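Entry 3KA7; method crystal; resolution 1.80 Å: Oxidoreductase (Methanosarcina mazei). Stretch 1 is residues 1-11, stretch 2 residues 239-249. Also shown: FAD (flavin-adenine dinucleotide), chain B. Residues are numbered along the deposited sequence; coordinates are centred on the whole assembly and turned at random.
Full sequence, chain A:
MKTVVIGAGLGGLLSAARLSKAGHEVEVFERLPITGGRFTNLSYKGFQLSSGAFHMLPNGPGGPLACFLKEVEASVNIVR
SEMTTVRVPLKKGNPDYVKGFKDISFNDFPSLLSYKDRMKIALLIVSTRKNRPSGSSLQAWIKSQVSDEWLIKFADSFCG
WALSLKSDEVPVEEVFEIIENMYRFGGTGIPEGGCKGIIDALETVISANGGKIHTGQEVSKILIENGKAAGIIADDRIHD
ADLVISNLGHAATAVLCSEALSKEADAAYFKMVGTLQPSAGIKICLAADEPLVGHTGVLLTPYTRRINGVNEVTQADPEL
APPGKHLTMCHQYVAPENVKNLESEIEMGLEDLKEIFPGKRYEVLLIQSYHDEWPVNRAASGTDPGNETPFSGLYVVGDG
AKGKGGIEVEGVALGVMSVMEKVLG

Stretch 1 (1-11) MKTVVIGAGLG
Stretch 2 239-249: HDADLVISNLG

How do the two backbones run? Strand 2-6 and strand 243-246 lie parallel, their axes 15° apart and 4.7 Å at closest approach. Both are extended: phi/psi is -93/122 at Lys 2, -127/148 at Thr 3, -130/144 at Val 4, -117/129 at Val 5 and -98/110 at Ile 6, and in the second strand -138/131 at Leu 243, -119/120 at Val 244, -105/117 at Ile 245 and -101/122 at Ser 246. Thr 3 pairs with Leu 243, Val 4 with Val 244, Val 5 with Ile 245 and Ile 6 with Ser 246, at CA-CA distances of 4.7 to 5.1 Å. After the strands, Gly 7 turns to 98/130 and Asn 247 to -98/24.

What ties the strands together? As parallel pairing requires, Val 4 and Ile 6 bond both ways: Val 4 N to Leu 243 O (3.0 Å), Ile 245 N to Val 4 O (2.9 Å), Ile 6 N to Ile 245 O (2.8 Å) and Asn 247 N to Ile 6 O (2.9 Å). At the start, Lys 2 O accepts from Asp 242 N (2.8 Å) and weakly from Leu 243 N (3.4 Å), while Lys 2 N donates to the carboxylate at Asp 242 OD2 (3.1 Å).

Which side chains meet? Val 4 (m) and Ile 6 (m, t) share one sheet face with Val 244 (t). Val 4 CG2 lies 3.7 Å from Val 244 CG2, and Ile 6 CD1 3.7 Å from Val 244 CG1; beyond the strand, Ile 6 CG2 reaches Leu 248 CD1 (m, t) at 3.6 Å. These contacts bury hydrocarbon. On the other face, Val 5 CG2 (t) sits 4.2 Å from Ile 245 CB (m, m).

Why are there glycines beside the cofactor? A CB on Gly 7 would clash with FAD O4B, and its backbone angles themselves call for glycine; one on Gly 9 would hit FAD O3P. Gly 11 N donates to FAD O1P at 2.8 Å, holding a phosphate at the helix start.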

HETATM    1  N   MSE A   1       2.782 -23.501 -19.974  1.00 25.48           N
HETATM    2  CA  MSE A   1       2.641 -24.262 -18.707  1.00 25.09           C
HETATM    3  C   MSE A   1       1.232 -24.170 -18.171  1.00 24.16           C
HETATM    4  O   MSE A   1       0.478 -23.258 -18.519  1.00 24.41           O
HETATM    5  CB  MSE A   1       3.541 -23.672 -17.637  1.00 25.97           C
HETATM    6  CG  MSE A   1       5.009 -23.712 -17.914  1.00 28.83           C
HETATM    7 SE   MSE A   1       5.860 -22.981 -16.325  1.00 37.26          SE
HETATM    8  CE  MSE A   1       5.676 -21.068 -16.681  1.00 35.30           C
ATOM      9  N   LYS A   2       0.894 -25.101 -17.288  1.00 22.31           N
ATOM     10  CA  LYS A   2      -0.323 -24.993 -16.520  1.00 21.28           C
ATOM     11  C   LYS A   2       0.058 -24.290 -15.221  1.00 19.64           C
ATOM     12  O   LYS A   2       0.948 -24.747 -14.496  1.00 18.93           O
ATOM     13  CB  LYS A   2      -0.906 -26.375 -16.243  1.00 21.87           C
ATOM     14  CG  LYS A   2      -2.319 -26.341 -15.703  1.00 24.22           C
ATOM     15  CD  LYS A   2      -2.858 -27.741 -15.404  1.00 27.32           C
ATOM     16  CE  LYS A   2      -3.096 -28.530 -16.688  1.00 29.70           C
ATOM     17  NZ  LYS A   2      -3.451 -29.962 -16.413  1.00 32.18           N
ATOM     18  N   THR A   3      -0.580 -23.159 -14.954  1.00 18.00           N
ATOM     19  CA  THR A   3      -0.239 -22.362 -13.776  1.00 16.55           C
ATOM     20  C   THR A   3      -1.490 -22.068 -12.948  1.00 15.54           C
ATOM     21  O   THR A   3      -2.603 -21.972 -13.472  1.00 15.07           O
ATOM     22  CB  THR A   3       0.436 -21.022 -14.157  1.00 17.17           C
ATOM     23  OG1 THR A   3      -0.555 -20.111 -14.633  1.00 18.25           O
ATOM     24  CG2 THR A   3       1.502 -21.209 -15.238  1.00 15.48           C
ATOM     25  N   VAL A   4      -1.309 -21.963 -11.639  1.00 14.18           N
ATOM     26  CA  VAL A   4      -2.409 -21.619 -10.765  1.00 13.60           C
ATOM     27  C   VAL A   4      -1.964 -20.474  -9.867  1.00 12.72           C
ATOM     28  O   VAL A   4      -0.793 -20.408  -9.463  1.00 11.79           O
ATOM     29  CB  VAL A   4      -2.881 -22.821  -9.914  1.00 14.29           C
ATOM     30  CG1 VAL A   4      -3.421 -23.944 -10.833  1.00 15.30           C
ATOM     31  CG2 VAL A   4      -1.759 -23.329  -9.045  1.00 15.15           C
ATOM     32  N   VAL A   5      -2.898 -19.579  -9.586  1.00 11.93           N
ATOM     33  CA  VAL A   5      -2.646 -18.448  -8.706  1.00 11.59           C
ATOM     34  C   VAL A   5      -3.556 -18.603  -7.509  1.00 11.00           C
ATOM     35  O   VAL A   5      -4.767 -18.817  -7.658  1.00 10.70           O
ATOM     36  CB  VAL A   5      -2.960 -17.119  -9.416  1.00 11.83           C
ATOM     37  CG1 VAL A   5      -2.739 -15.944  -8.466  1.00 12.39           C
ATOM     38  CG2 VAL A   5      -2.080 -16.970 -10.660  1.00 12.44           C
ATOM     39  N   ILE A   6      -2.980 -18.508  -6.313  1.00 10.06           N
ATOM     40  CA  ILE A   6      -3.768 -18.621  -5.087  1.00 10.05           C
ATOM     41  C   ILE A   6      -4.080 -17.214  -4.590  1.00  9.47           C
ATOM     42  O   ILE A   6      -3.182 -16.514  -4.151  1.00  9.40           O
ATOM     43  CB  ILE A   6      -2.996 -19.392  -3.998  1.00 10.23           C
ATOM     44  CG1 ILE A   6      -2.520 -20.755  -4.538  1.00 12.57           C
ATOM     45  CG2 ILE A   6      -3.875 -19.569  -2.760  1.00 10.91           C
ATOM     46  CD1 ILE A   6      -1.564 -21.483  -3.614  1.00 13.85           C
ATOM     47  N   GLY A   7      -5.344 -16.799  -4.687  1.00  9.19           N
ATOM     48  CA  GLY A   7      -5.780 -15.482  -4.218  1.00  9.58           C
ATOM     49  C   GLY A   7      -5.851 -14.481  -5.357  1.00 10.02           C
ATOM     50  O   GLY A   7      -4.888 -14.347  -6.132  1.00 10.98           O
ATOM     51  N   ALA A   8      -6.981 -13.789  -5.452  1.00  9.58           N
ATOM     52  CA  ALA A   8      -7.204 -12.774  -6.478  1.00  9.66           C
ATOM     53  C   ALA A   8      -6.966 -11.370  -5.951  1.00  9.12           C
ATOM     54  O   ALA A   8      -7.715 -10.463  -6.270  1.00  9.41           O
ATOM     55  CB  ALA A   8      -8.615 -12.893  -7.069  1.00 10.41           C
ATOM     56  N   GLY A   9      -5.914 -11.189  -5.156  1.00  9.07           N
ATOM     57  CA  GLY A   9      -5.502  -9.847  -4.782  1.00  9.05           C
ATOM     58  C   GLY A   9      -4.828  -9.194  -5.972  1.00  9.04           C
ATOM     59  O   GLY A   9      -4.640  -9.819  -7.008  1.00  8.93           O
ATOM     60  N   LEU A  10      -4.413  -7.946  -5.814  1.00  8.95           N
ATOM     61  CA  LEU A  10      -3.779  -7.245  -6.917  1.00  9.35           C
ATOM     62  C   LEU A  10      -2.566  -8.017  -7.451  1.00  9.89           C
ATOM     63  O   LEU A  10      -2.395  -8.161  -8.666  1.00  9.60           O
ATOM     64  CB  LEU A  10      -3.389  -5.834  -6.479  1.00  9.48           C
ATOM     65  CG  LEU A  10      -2.642  -5.002  -7.521  1.00 10.03           C
ATOM     66  CD1 LEU A  10      -3.541  -4.702  -8.722  1.00 11.90           C
ATOM     67  CD2 LEU A  10      -2.139  -3.732  -6.869  1.00 11.25           C
ATOM     68  N   GLY A  11      -1.716  -8.505  -6.555  1.00  9.13           N
ATOM     69  CA  GLY A  11      -0.562  -9.303  -6.976  1.00  9.73           C
ATOM     70  C   GLY A  11      -0.935 -10.517  -7.821  1.00  9.89           C
ATOM     71  O   GLY A  11      -0.311 -10.786  -8.853  1.00  9.54           O
ATOM     72  N   HIS A 239      -5.874 -29.699  -8.343  1.00 23.65           N
ATOM     73  CA  HIS A 239      -5.563 -29.058  -9.617  1.00 23.15           C
ATOM     74  C   HIS A 239      -4.068 -29.123  -9.856  1.00 22.95           C
ATOM     75  O   HIS A 239      -3.289 -28.578  -9.079  1.00 22.44           O
ATOM     76  CB  HIS A 239      -6.016 -27.595  -9.633  1.00 23.03           C
ATOM     77  CG  HIS A 239      -7.497 -27.422  -9.538  1.00 22.95           C
ATOM     78  ND1 HIS A 239      -8.170 -27.422  -8.337  1.00 22.78           N
ATOM     79  CD2 HIS A 239      -8.435 -27.247 -10.496  1.00 21.88           C
ATOM     80  CE1 HIS A 239      -9.462 -27.253  -8.558  1.00 21.40           C
ATOM     81  NE2 HIS A 239      -9.648 -27.145  -9.860  1.00 22.39           N
ATOM     82  N   ASP A 240      -3.669 -29.792 -10.931  1.00 22.55           N
ATOM     83  CA  ASP A 240      -2.260 -29.883 -11.301  1.00 22.48           C
ATOM     84  C   ASP A 240      -1.711 -28.544 -11.763  1.00 21.62           C
ATOM     85  O   ASP A 240      -2.432 -27.734 -12.345  1.00 21.86           O
ATOM     86  CB  ASP A 240      -2.072 -30.901 -12.428  1.00 23.07           C
ATOM     87  CG  ASP A 240      -2.459 -32.303 -12.022  1.00 25.30           C
ATOM     88  OD1 ASP A 240      -2.565 -32.575 -10.806  1.00 28.15           O
ATOM     89  OD2 ASP A 240      -2.650 -33.141 -12.927  1.00 28.18           O
ATOM     90  N   ALA A 241      -0.426 -28.322 -11.514  1.00 20.62           N
ATOM     91  CA  ALA A 241       0.225 -27.113 -11.979  1.00 20.23           C
ATOM     92  C   ALA A 241       1.732 -27.292 -12.056  1.00 19.68           C
ATOM     93  O   ALA A 241       2.339 -27.961 -11.223  1.00 20.39           O
ATOM     94  CB  ALA A 241      -0.120 -25.937 -11.063  1.00 19.64           C
ATOM     95  N   ASP A 242       2.326 -26.665 -13.061  1.00 19.11           N
ATOM     96  CA  ASP A 242       3.761 -26.617 -13.230  1.00 18.66           C
ATOM     97  C   ASP A 242       4.318 -25.412 -12.486  1.00 17.41           C
ATOM     98  O   ASP A 242       5.498 -25.361 -12.130  1.00 17.32           O
ATOM     99  CB  ASP A 242       4.069 -26.476 -14.720  1.00 19.21           C
ATOM    100  CG  ASP A 242       3.542 -27.651 -15.529  1.00 21.53           C
ATOM    101  OD1 ASP A 242       3.994 -28.785 -15.254  1.00 22.33           O
ATOM    102  OD2 ASP A 242       2.677 -27.442 -16.423  1.00 24.56           O
ATOM    103  N   LEU A 243       3.456 -24.424 -12.288  1.00 16.17           N
ATOM    104  CA  LEU A 243       3.820 -23.195 -11.593  1.00 14.85           C
ATOM    105  C   LEU A 243       2.687 -22.798 -10.651  1.00 13.57           C
ATOM    106  O   LEU A 243       1.521 -22.771 -11.047  1.00 12.53           O
ATOM    107  CB  LEU A 243       4.053 -22.076 -12.604  1.00 14.92           C
ATOM    108  CG  LEU A 243       4.464 -20.697 -12.089  1.00 15.55           C
ATOM    109  CD1 LEU A 243       5.825 -20.735 -11.399  1.00 15.68           C
ATOM    110  CD2 LEU A 243       4.483 -19.723 -13.248  1.00 16.94           C
ATOM    111  N   VAL A 244       3.044 -22.503  -9.406  1.00 12.68           N
ATOM    112  CA  VAL A 244       2.078 -22.022  -8.427  1.00 12.07           C
ATOM    113  C   VAL A 244       2.505 -20.633  -7.964  1.00 11.18           C
ATOM    114  O   VAL A 244       3.608 -20.455  -7.445  1.00 11.52           O
ATOM    115  CB  VAL A 244       1.962 -22.976  -7.201  1.00 12.42           C
ATOM    116  CG1 VAL A 244       1.032 -22.382  -6.165  1.00 11.29           C
ATOM    117  CG2 VAL A 244       1.460 -24.362  -7.631  1.00 13.00           C
ATOM    118  N   ILE A 245       1.645 -19.649  -8.185  1.00 10.90           N
ATOM    119  CA  ILE A 245       1.893 -18.302  -7.689  1.00 10.92           C
ATOM    120  C   ILE A 245       0.985 -18.053  -6.478  1.00  9.63           C
ATOM    121  O   ILE A 245      -0.244 -18.059  -6.593  1.00  9.79           O
ATOM    122  CB  ILE A 245       1.599 -17.237  -8.756  1.00 11.38           C
ATOM    123  CG1 ILE A 245       2.419 -17.486 -10.038  1.00 11.87           C
ATOM    124  CG2 ILE A 245       1.782 -15.817  -8.174  1.00 11.19           C
ATOM    125  CD1 ILE A 245       3.921 -17.608  -9.840  1.00 14.04           C
ATOM    126  N   SER A 246       1.584 -17.840  -5.312  1.00  9.48           N
ATOM    127  CA  SER A 246       0.767 -17.613  -4.123  1.00  8.32           C
ATOM    128  C   SER A 246       0.712 -16.136  -3.804  1.00  7.71           C
ATOM    129  O   SER A 246       1.750 -15.519  -3.596  1.00  7.98           O
ATOM    130  CB  SER A 246       1.304 -18.372  -2.911  1.00  8.49           C
ATOM    131  OG  SER A 246       0.555 -17.976  -1.763  1.00  8.81           O
ATOM    132  N   ASN A 247      -0.494 -15.576  -3.753  1.00  8.08           N
ATOM    133  CA  ASN A 247      -0.694 -14.164  -3.428  1.00  8.33           C
ATOM    134  C   ASN A 247      -1.068 -13.977  -1.946  1.00  8.67           C
ATOM    135  O   ASN A 247      -1.675 -12.962  -1.563  1.00  8.65           O
ATOM    136  CB  ASN A 247      -1.795 -13.612  -4.326  1.00  8.58           C
ATOM    137  CG  ASN A 247      -1.868 -12.099  -4.330  1.00  8.52           C
ATOM    138  OD1 ASN A 247      -0.908 -11.367  -4.008  1.00 10.43           O
ATOM    139  ND2 ASN A 247      -3.007 -11.615  -4.740  1.00  5.82           N
ATOM    140  N   LEU A 248      -0.688 -14.947  -1.113  1.00  8.26           N
ATOM    141  CA  LEU A 248      -1.127 -14.958   0.295  1.00  8.14           C
ATOM    142  C   LEU A 248      -0.081 -14.435   1.287  1.00  8.42           C
ATOM    143  O   LEU A 248      -0.377 -14.285   2.485  1.00  8.66           O
ATOM    144  CB  LEU A 248      -1.547 -16.384   0.698  1.00  8.60           C
ATOM    145  CG  LEU A 248      -2.638 -17.045  -0.153  1.00  9.49           C
ATOM    146  CD1 LEU A 248      -3.027 -18.347   0.539  1.00 10.45           C
ATOM    147  CD2 LEU A 248      -3.884 -16.161  -0.334  1.00 10.61           C
ATOM    148  N   GLY A 249       1.121 -14.153   0.791  1.00  7.97           N
ATOM    149  CA  GLY A 249       2.279 -13.815   1.642  1.00  8.50           C
ATOM    150  C   GLY A 249       2.979 -15.070   2.142  1.00  8.66           C
ATOM    151  O   GLY A 249       2.382 -16.144   2.181  1.00  9.09           O
TER
HETATM  152  PA  FAD B 500      -4.273  -9.201  -1.035  1.00  9.21           P
HETATM  153  O1A FAD B 500      -3.680  -9.570   0.300  1.00 10.01           O
HETATM  154  O2A FAD B 500      -5.078  -7.924  -1.086  1.00  9.81           O
HETATM  155  O5B FAD B 500      -5.193 -10.410  -1.553  1.00  7.97           O
HETATM  156  C5B FAD B 500      -4.955 -11.732  -1.084  1.00  5.76           C
HETATM  157  C4B FAD B 500      -6.165 -12.531  -1.578  1.00  7.06           C
HETATM  158  O4B FAD B 500      -6.034 -13.905  -1.273  1.00  8.95           O
HETATM  159  C3B FAD B 500      -7.453 -12.036  -0.914  1.00  9.09           C
HETATM  160  O3B FAD B 500      -8.411 -11.680  -1.899  1.00  9.76           O
HETATM  161  C2B FAD B 500      -7.918 -13.234  -0.084  1.00  9.94           C
HETATM  162  O2B FAD B 500      -9.327 -13.333   0.010  1.00 11.67           O
HETATM  163  C1B FAD B 500      -7.291 -14.408  -0.827  1.00  8.38           C
HETATM  164  N9A FAD B 500      -7.020 -15.594  -0.003  1.00 11.42           N
HETATM  165  C8A FAD B 500      -6.492 -15.677   1.269  1.00 11.21           C
HETATM  166  N7A FAD B 500      -6.365 -16.998   1.588  1.00  9.24           N
HETATM  167  C5A FAD B 500      -6.806 -17.729   0.528  1.00 11.05           C
HETATM  168  C6A FAD B 500      -6.928 -19.093   0.310  1.00 11.31           C
HETATM  169  N6A FAD B 500      -6.453 -19.957   1.202  1.00 10.28           N
HETATM  170  N1A FAD B 500      -7.426 -19.538  -0.898  1.00 11.04           N
HETATM  171  C2A FAD B 500      -7.815 -18.651  -1.880  1.00 12.03           C
HETATM  172  N3A FAD B 500      -7.700 -17.294  -1.661  1.00 11.10           N
HETATM  173  C4A FAD B 500      -7.209 -16.860  -0.471  1.00 11.07           C
HETATM  174  N1  FAD B 500      -1.830   0.738  -1.440  1.00 11.04           N
HETATM  175  C2  FAD B 500      -1.643   1.737  -2.379  1.00 13.56           C
HETATM  176  O2  FAD B 500      -0.901   1.538  -3.351  1.00 12.33           O
HETATM  177  N3  FAD B 500      -2.269   2.961  -2.202  1.00 13.03           N
HETATM  178  C4  FAD B 500      -3.075   3.192  -1.100  1.00 14.43           C
HETATM  179  O4  FAD B 500      -3.634   4.277  -0.937  1.00 16.98           O
HETATM  180  C4X FAD B 500      -3.259   2.194  -0.155  1.00 12.76           C
HETATM  181  N5  FAD B 500      -4.050   2.426   0.961  1.00 13.49           N
HETATM  182  C5X FAD B 500      -4.234   1.412   1.886  1.00 12.24           C
HETATM  183  C6  FAD B 500      -5.040   1.623   3.006  1.00 14.64           C
HETATM  184  C7  FAD B 500      -5.244   0.602   3.926  1.00 13.95           C
HETATM  185  C7M FAD B 500      -6.117   0.861   5.129  1.00 15.35           C
HETATM  186  C8  FAD B 500      -4.632  -0.627   3.720  1.00 12.91           C
HETATM  187  C8M FAD B 500      -4.821  -1.753   4.695  1.00 15.59           C
HETATM  188  C9  FAD B 500      -3.819  -0.840   2.610  1.00 11.82           C
HETATM  189  C9A FAD B 500      -3.623   0.180   1.684  1.00 11.14           C
HETATM  190  N10 FAD B 500      -2.813  -0.030   0.576  1.00 10.60           N
HETATM  191  C10 FAD B 500      -2.635   0.966  -0.344  1.00 11.21           C
HETATM  192  C1' FAD B 500      -2.070  -1.311   0.386  1.00  7.30           C
HETATM  193  C2' FAD B 500      -2.837  -2.184  -0.613  1.00  8.89           C
HETATM  194  O2' FAD B 500      -4.222  -2.185  -0.277  1.00  9.31           O
HETATM  195  C3' FAD B 500      -2.272  -3.601  -0.571  1.00  9.53           C
HETATM  196  O3' FAD B 500      -0.851  -3.538  -0.610  1.00  9.56           O
HETATM  197  C4' FAD B 500      -2.723  -4.522  -1.701  1.00  8.47           C
HETATM  198  O4' FAD B 500      -4.123  -4.488  -1.891  1.00  8.97           O
HETATM  199  C5' FAD B 500      -2.333  -5.938  -1.292  1.00  8.81           C
HETATM  200  O5' FAD B 500      -2.461  -6.753  -2.432  1.00  7.02           O
HETATM  201  P   FAD B 500      -1.893  -8.235  -2.422  1.00  9.21           P
HETATM  202  O1P FAD B 500      -1.363  -8.561  -3.797  1.00  8.46           O
HETATM  203  O2P FAD B 500      -0.914  -8.467  -1.289  1.00  8.08           O
HETATM  204  O3P FAD B 500      -3.156  -9.206  -2.196  1.00 10.29           O